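PDB 4O6K: interleukin 22 from Danio rerio, which probably acts as a secreted helical cytokine of the interleukin-10 family, signalling through cell-surface receptors in the immune system. Local coordinates for residues A[16-20]-A[127-131]; A[32-37]-A[132-136]. One frame throughout, in Å; residues are numbered along the deposited sequence.

How the interactions relate
Both contacts converge on the last helix of the bundle, helix 130-140, and illustrate how two earlier parts of the chain can pack on one terminal helix. Their centres lie about 11 Å apart. Along the chain the segments alternate: 16-20 and 32-37 come first, 127-131 and 132-136 follow without a gap. Interaction 1 sets helix 10-24 against the junction of helices 119-128 and 130-140; interaction 2 lays the connection after helix 10-24 along the next turn of helix 130-140. Glu129 joins them, its OE1 and OE2 probably hydrogen-bonded to the backbone nitrogens of Leu34 and Leu33, while Leu16 packs on Tyr134. Early and late parts of the chain are thus tied into one compact domain.

Interaction 1: residues A[16-20]-A[127-131]; sequences LAAMT and IGETN
A close helix-to-junction contact, partly buried and bridged by water, packs helix 10-24 against the junction of helices 119-128 and 130-140. Residues 16-20 are regular helix, and Thr20 N donates a hydrogen bond to Leu16 O (3.0 Å). Across from them the chain passes through Glu129 with phi/psi -94/-3. The CA atoms of Thr20 and Gly128 approach to 4.1 Å, those of Leu16 and Asn131 to 5.2 Å; glycine, without a side chain, presents bare backbone here. Thr20 (chi1 m) places OG1 3.0 Å from Gly128 O and 3.6 Å from Asn131 CB. A water accepts from Thr20 OG1 at 3.0 Å, donates to Ile127 O at 3.0 Å and weakly accepts from Asn131 N at 2.8 Å. Ile127 O also accepts hydrogen bonds from Thr130 OG1 (2.7 Å) and Thr130 N (3.1 Å). Apolar contacts flank this polar centre: Met19 CE reaches Ile127 CG2 at 3.5 Å, and Leu16 (mt) brings CD2 to 3.7 Å from Thr130 CG2. Tyr73, Met75 and residues of helices 47-62 and 76-93 extend the apolar side. Such packing is consistent with the helical bundle of interleukin-10 family cytokines, whose first and last helices lie side by side.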
ATOM      1  N   LEU A  16      -7.208   3.555   7.712  1.00 16.71           N
ATOM      2  CA  LEU A  16      -6.846   3.784   6.318  1.00 16.60           C
ATOM      3  C   LEU A  16      -7.846   4.700   5.622  1.00 16.68           C
ATOM      4  O   LEU A  16      -7.466   5.551   4.817  1.00 14.28           O
ATOM      5  CB  LEU A  16      -6.737   2.455   5.574  1.00 14.91           C
ATOM      6  CG  LEU A  16      -5.545   1.602   6.005  1.00 15.59           C
ATOM      7  CD1 LEU A  16      -5.632   0.223   5.398  1.00 16.14           C
ATOM      8  CD2 LEU A  16      -4.245   2.278   5.610  1.00 18.95           C
ATOM      9  N   ALA A  17      -9.124   4.513   5.931  1.00 15.16           N
ATOM     10  CA  ALA A  17     -10.174   5.383   5.414  1.00 15.43           C
ATOM     11  C   ALA A  17      -9.989   6.803   5.939  1.00 15.86           C
ATOM     12  O   ALA A  17     -10.185   7.777   5.212  1.00 14.13           O
ATOM     13  CB  ALA A  17     -11.545   4.850   5.789  1.00 12.68           C
ATOM     14  N   ALA A  18      -9.689   6.900   7.216  1.00 16.68           N
ATOM     15  CA  ALA A  18      -9.371   8.158   7.849  1.00 19.86           C
ATOM     16  C   ALA A  18      -8.196   8.829   7.106  1.00 19.74           C
ATOM     17  O   ALA A  18      -8.279   9.955   6.761  1.00 20.97           O
ATOM     18  CB  ALA A  18      -9.096   7.968   9.333  1.00 16.85           C
ATOM     19  N   MET A  19      -7.139   8.086   6.848  1.00 17.70           N
ATOM     20  CA  MET A  19      -6.008   8.623   6.145  1.00 20.54           C
ATOM     21  C   MET A  19      -6.397   9.171   4.787  1.00 18.65           C
ATOM     22  O   MET A  19      -6.008  10.227   4.461  1.00 22.56           O
ATOM     23  CB  MET A  19      -4.889   7.611   5.953  1.00 24.09           C
ATOM     24  CG  MET A  19      -3.963   7.423   7.103  1.00 29.66           C
ATOM     25  SD  MET A  19      -2.570   6.526   6.476  1.00 45.78           S
ATOM     26  CE  MET A  19      -1.426   7.801   6.524  1.00 27.43           C
ATOM     27  N   THR A  20      -7.172   8.419   4.043  1.00 16.44           N
ATOM     28  CA  THR A  20      -7.657   8.786   2.738  1.00 17.78           C
ATOM     29  C   THR A  20      -8.457  10.067   2.731  1.00 20.80           C
ATOM     30  O   THR A  20      -8.196  10.923   1.964  1.00 21.46           O
ATOM     31  CB  THR A  20      -8.465   7.640   2.082  1.00 17.40           C
ATOM     32  OG1 THR A  20      -7.620   6.521   1.888  1.00 20.69           O
ATOM     33  CG2 THR A  20      -8.991   8.048   0.788  1.00 21.54           C
ATOM     34  N   ILE A 127      -0.439   8.272  -0.046  1.00 19.03           N
ATOM     35  CA  ILE A 127      -1.064   7.999   1.246  1.00 21.22           C
ATOM     36  C   ILE A 127      -2.560   7.743   1.089  1.00 18.83           C
ATOM     37  O   ILE A 127      -3.110   6.813   1.684  1.00 17.33           O
ATOM     38  CB  ILE A 127      -0.835   9.167   2.235  1.00 22.36           C
ATOM     39  CG1 ILE A 127       0.555   9.063   2.864  1.00 22.81           C
ATOM     40  CG2 ILE A 127      -1.879   9.165   3.336  1.00 23.08           C
ATOM     41  CD1 ILE A 127       0.990  10.312   3.596  1.00 22.16           C
ATOM     42  N   GLY A 128      -3.209   8.559   0.266  1.00 16.29           N
ATOM     43  CA  GLY A 128      -4.626   8.406  -0.005  1.00 16.35           C
ATOM     44  C   GLY A 128      -4.949   7.121  -0.744  1.00 23.01           C
ATOM     45  O   GLY A 128      -6.091   6.663  -0.741  1.00 20.29           O
ATOM     46  N   GLU A 129      -3.940   6.538  -1.382  1.00 17.10           N
ATOM     47  CA  GLU A 129      -4.126   5.311  -2.146  1.00 20.83           C
ATOM     48  C   GLU A 129      -3.824   4.056  -1.329  1.00 15.66           C
ATOM     49  O   GLU A 129      -3.997   2.942  -1.816  1.00 12.56           O
ATOM     50  CB  GLU A 129      -3.244   5.337  -3.397  1.00 18.74           C
ATOM     51  CG  GLU A 129      -3.565   6.471  -4.358  1.00 23.56           C
ATOM     52  CD  GLU A 129      -2.767   6.390  -5.644  1.00 21.03           C
ATOM     53  OE1 GLU A 129      -2.339   5.277  -6.010  1.00 27.42           O
ATOM     54  OE2 GLU A 129      -2.567   7.439  -6.292  1.00 27.09           O
ATOM     55  N   THR A 130      -3.386   4.240  -0.086  1.00 13.59           N
ATOM     56  CA  THR A 130      -3.023   3.113   0.771  1.00 15.91           C
ATOM     57  C   THR A 130      -4.205   2.177   1.015  1.00 16.68           C
ATOM     58  O   THR A 130      -4.047   0.956   1.042  1.00 13.03           O
ATOM     59  CB  THR A 130      -2.476   3.587   2.132  1.00 15.03           C
ATOM     60  OG1 THR A 130      -1.535   4.648   1.931  1.00 19.33           O
ATOM     61  CG2 THR A 130      -1.794   2.442   2.860  1.00 12.60           C
ATOM     62  N   ASN A 131      -5.384   2.765   1.192  1.00 14.70           N
ATOM     63  CA  ASN A 131      -6.611   2.005   1.397  1.00 13.34           C
ATOM     64  C   ASN A 131      -6.868   1.056   0.227  1.00 12.95           C
ATOM     65  O   ASN A 131      -7.278  -0.088   0.423  1.00 12.69           O
ATOM     66  CB  ASN A 131      -7.796   2.958   1.585  1.00 16.12           C
ATOM     67  CG  ASN A 131      -9.035   2.265   2.130  1.00 18.02           C
ATOM     68  OD1 ASN A 131     -10.055   2.909   2.376  1.00 30.09           O
ATOM     69  ND2 ASN A 131      -8.944   0.958   2.345  1.00 17.89           N
TER
HETATM   70  O   HOH W   1      -5.174   4.975   2.823  1.00 21.47           O

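Interaction 2: residues A[32-37]-A[132-136]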
ATOM      1  N   ARG A  32      -3.857   8.193 -10.804  1.00 30.32           N
ATOM      2  CA  ARG A  32      -3.426   7.359  -9.689  1.00 28.01           C
ATOM      3  C   ARG A  32      -1.945   6.992  -9.750  1.00 26.37           C
ATOM      4  O   ARG A  32      -1.349   6.936 -10.826  1.00 29.39           O
ATOM      5  CB  ARG A  32      -4.277   6.091  -9.639  1.00 29.48           C
ATOM      6  CG  ARG A  32      -4.288   5.303 -10.938  1.00 28.63           C
ATOM      7  CD  ARG A  32      -5.247   4.129 -10.847  1.00 27.98           C
ATOM      8  NE  ARG A  32      -4.787   3.120  -9.900  1.00 26.55           N
ATOM      9  CZ  ARG A  32      -5.595   2.311  -9.223  1.00 24.65           C
ATOM     10  NH1 ARG A  32      -6.909   2.397  -9.386  1.00 18.11           N
ATOM     11  NH2 ARG A  32      -5.090   1.420  -8.381  1.00 20.25           N
ATOM     12  N   LEU A  33      -1.362   6.743  -8.581  1.00 26.08           N
ATOM     13  CA  LEU A  33       0.031   6.321  -8.479  1.00 26.61           C
ATOM     14  C   LEU A  33       0.140   4.800  -8.417  1.00 25.86           C
ATOM     15  O   LEU A  33       1.036   4.210  -9.021  1.00 21.01           O
ATOM     16  CB  LEU A  33       0.698   6.959  -7.259  1.00 23.55           C
ATOM     17  CG  LEU A  33       0.775   8.487  -7.287  1.00 25.05           C
ATOM     18  CD1 LEU A  33       1.404   9.027  -6.013  1.00 21.79           C
ATOM     19  CD2 LEU A  33       1.543   8.963  -8.513  1.00 26.66           C
ATOM     20  N   LEU A  34      -0.769   4.170  -7.675  1.00 24.74           N
ATOM     21  CA  LEU A  34      -0.843   2.713  -7.631  1.00 24.66           C
ATOM     22  C   LEU A  34      -1.206   2.152  -8.993  1.00 24.30           C
ATOM     23  O   LEU A  34      -2.103   2.670  -9.658  1.00 27.41           O
ATOM     24  CB  LEU A  34      -1.879   2.238  -6.609  1.00 22.66           C
ATOM     25  CG  LEU A  34      -1.544   2.122  -5.124  1.00 29.11           C
ATOM     26  CD1 LEU A  34      -2.764   1.602  -4.385  1.00 20.99           C
ATOM     27  CD2 LEU A  34      -0.357   1.201  -4.906  1.00 22.40           C
ATOM     28  N   PRO A  35      -0.501   1.096  -9.422  1.00 20.23           N
ATOM     29  CA  PRO A  35      -0.956   0.359 -10.601  1.00 25.06           C
ATOM     30  C   PRO A  35      -2.353  -0.197 -10.358  1.00 18.48           C
ATOM     31  O   PRO A  35      -2.637  -0.667  -9.256  1.00 20.44           O
ATOM     32  CB  PRO A  35       0.074  -0.765 -10.740  1.00 22.24           C
ATOM     33  CG  PRO A  35       1.292  -0.250 -10.048  1.00 23.80           C
ATOM     34  CD  PRO A  35       0.792   0.604  -8.918  1.00 22.66           C
ATOM     35  N   TYR A  36      -3.213  -0.146 -11.368  1.00 19.86           N
ATOM     36  CA  TYR A  36      -4.583  -0.612 -11.207  1.00 19.21           C
ATOM     37  C   TYR A  36      -4.679  -2.125 -11.346  1.00 18.42           C
ATOM     38  O   TYR A  36      -4.242  -2.698 -12.343  1.00 25.59           O
ATOM     39  CB  TYR A  36      -5.502   0.070 -12.224  1.00 21.95           C
ATOM     40  CG  TYR A  36      -6.889  -0.529 -12.293  1.00 19.16           C
ATOM     41  CD1 TYR A  36      -7.813  -0.314 -11.279  1.00 21.72           C
ATOM     42  CD2 TYR A  36      -7.276  -1.306 -13.378  1.00 24.60           C
ATOM     43  CE1 TYR A  36      -9.082  -0.860 -11.341  1.00 21.87           C
ATOM     44  CE2 TYR A  36      -8.542  -1.855 -13.449  1.00 22.50           C
ATOM     45  CZ  TYR A  36      -9.440  -1.630 -12.428  1.00 21.49           C
ATOM     46  OH  TYR A  36     -10.701  -2.175 -12.496  1.00 22.18           O
ATOM     47  N   PHE A  37      -5.254  -2.764 -10.332  1.00 21.46           N
ATOM     48  CA  PHE A  37      -5.518  -4.195 -10.379  1.00 18.81           C
ATOM     49  C   PHE A  37      -7.013  -4.438 -10.520  1.00 19.60           C
ATOM     50  O   PHE A  37      -7.793  -4.085  -9.636  1.00 16.73           O
ATOM     51  CB  PHE A  37      -4.990  -4.894  -9.124  1.00 16.03           C
ATOM     52  CG  PHE A  37      -3.518  -5.194  -9.164  1.00 16.70           C
ATOM     53  CD1 PHE A  37      -2.585  -4.189  -8.971  1.00 13.60           C
ATOM     54  CD2 PHE A  37      -3.070  -6.487  -9.386  1.00 15.79           C
ATOM     55  CE1 PHE A  37      -1.230  -4.467  -9.002  1.00 16.95           C
ATOM     56  CE2 PHE A  37      -1.718  -6.771  -9.420  1.00 15.88           C
ATOM     57  CZ  PHE A  37      -0.797  -5.760  -9.228  1.00 19.33           C
ATOM     58  N   THR A 132      -6.629   1.545  -0.986  1.00 14.16           N
ATOM     59  CA  THR A 132      -6.802   0.750  -2.199  1.00 14.58           C
ATOM     60  C   THR A 132      -5.807  -0.412  -2.261  1.00 13.67           C
ATOM     61  O   THR A 132      -6.153  -1.521  -2.672  1.00 14.04           O
ATOM     62  CB  THR A 132      -6.648   1.625  -3.462  1.00 17.50           C
ATOM     63  OG1 THR A 132      -7.655   2.646  -3.463  1.00 18.03           O
ATOM     64  CG2 THR A 132      -6.784   0.786  -4.728  1.00 12.04           C
ATOM     65  N   LEU A 133      -4.570  -0.148  -1.850  1.00 11.59           N
ATOM     66  CA  LEU A 133      -3.535  -1.178  -1.800  1.00 12.99           C
ATOM     67  C   LEU A 133      -3.927  -2.287  -0.828  1.00 12.79           C
ATOM     68  O   LEU A 133      -3.717  -3.469  -1.099  1.00 12.50           O
ATOM     69  CB  LEU A 133      -2.191  -0.567  -1.400  1.00 11.98           C
ATOM     70  CG  LEU A 133      -0.986  -1.505  -1.280  1.00 10.14           C
ATOM     71  CD1 LEU A 133      -0.762  -2.281  -2.573  1.00  8.41           C
ATOM     72  CD2 LEU A 133       0.257  -0.717  -0.903  1.00  8.76           C
ATOM     73  N   TYR A 134      -4.496  -1.887   0.305  1.00 12.54           N
ATOM     74  CA  TYR A 134      -4.966  -2.818   1.326  1.00 13.53           C
ATOM     75  C   TYR A 134      -6.053  -3.727   0.766  1.00 11.28           C
ATOM     76  O   TYR A 134      -6.110  -4.917   1.075  1.00 14.31           O
ATOM     77  CB  TYR A 134      -5.500  -2.044   2.531  1.00 11.53           C
ATOM     78  CG  TYR A 134      -5.313  -2.731   3.863  1.00 12.32           C
ATOM     79  CD1 TYR A 134      -4.045  -2.965   4.373  1.00 14.53           C
ATOM     80  CD2 TYR A 134      -6.409  -3.114   4.628  1.00 15.14           C
ATOM     81  CE1 TYR A 134      -3.871  -3.580   5.597  1.00 17.92           C
ATOM     82  CE2 TYR A 134      -6.244  -3.726   5.855  1.00 17.00           C
ATOM     83  CZ  TYR A 134      -4.971  -3.957   6.333  1.00 20.42           C
ATOM     84  OH  TYR A 134      -4.795  -4.568   7.553  1.00 25.33           O
ATOM     85  N   HIS A 135      -6.910  -3.143  -0.064  1.00  9.75           N
ATOM     86  CA  HIS A 135      -7.968  -3.871  -0.750  1.00 12.75           C
ATOM     87  C   HIS A 135      -7.403  -4.905  -1.723  1.00 13.72           C
ATOM     88  O   HIS A 135      -7.909  -6.024  -1.814  1.00 15.21           O
ATOM     89  CB  HIS A 135      -8.875  -2.878  -1.484  1.00 12.70           C
ATOM     90  CG  HIS A 135      -9.541  -3.440  -2.700  1.00 14.93           C
ATOM     91  ND1 HIS A 135     -10.337  -4.565  -2.669  1.00 13.56           N
ATOM     92  CD2 HIS A 135      -9.530  -3.023  -3.989  1.00 11.22           C
ATOM     93  CE1 HIS A 135     -10.784  -4.819  -3.885  1.00 16.77           C
ATOM     94  NE2 HIS A 135     -10.309  -3.898  -4.705  1.00 13.77           N
ATOM     95  N   TYR A 136      -6.356  -4.521  -2.447  1.00 13.96           N
ATOM     96  CA  TYR A 136      -5.674  -5.431  -3.361  1.00 12.50           C
ATOM     97  C   TYR A 136      -5.100  -6.626  -2.609  1.00 14.99           C
ATOM     98  O   TYR A 136      -5.250  -7.774  -3.031  1.00 12.62           O
ATOM     99  CB  TYR A 136      -4.564  -4.701  -4.120  1.00 13.56           C
ATOM    100  CG  TYR A 136      -5.070  -3.697  -5.132  1.00 15.14           C
ATOM    101  CD1 TYR A 136      -6.422  -3.612  -5.442  1.00 11.45           C
ATOM    102  CD2 TYR A 136      -4.194  -2.837  -5.780  1.00 12.06           C
ATOM    103  CE1 TYR A 136      -6.887  -2.697  -6.367  1.00 12.70           C
ATOM    104  CE2 TYR A 136      -4.650  -1.918  -6.706  1.00 13.62           C
ATOM    105  CZ  TYR A 136      -5.996  -1.853  -6.995  1.00 14.60           C
ATOM    106  OH  TYR A 136      -6.454  -0.941  -7.916  1.00 12.96           O
TER
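Arg32 begins an irregular connection that is fastened to helix 130-140 largely through one tyrosine. The Arg32 guanidinium donates from NE to Leu34 O at 2.7 Å, a hydrogen bond within its own segment, and from NH2 to Tyr136 OH at 2.8 Å, with NH2 near the plane of the tyrosine ring. Leu34 then turns inward, its CD1 3.7 Å from Leu133 CB and 4.0 Å from Thr132 CB, so that it covers the preceding turn of the helix. The carbonyl of Pro35 meets the edge of the Tyr136 ring, O to CE2 3.5 Å, and also takes a weak hydrogen bond from Arg32 NH2 at 3.3 Å. Phe37 covers one face of the ring: its N donates weakly to Tyr136 OH at 3.3 Å, and its CB sits 3.8 Å from the Tyr136 centroid in a CH-pi contact. The two rings themselves meet obliquely, with centroids 5.3 Å apart and planes at 53°. Asn51 of helix 47-62 and Leu42 of helix 39-42 also touch both Phe37 and Tyr136. This irregular connection between the first helix and the next, packed on the last helix, is as in the interleukin-10 family, where loop AB lies beside helix F.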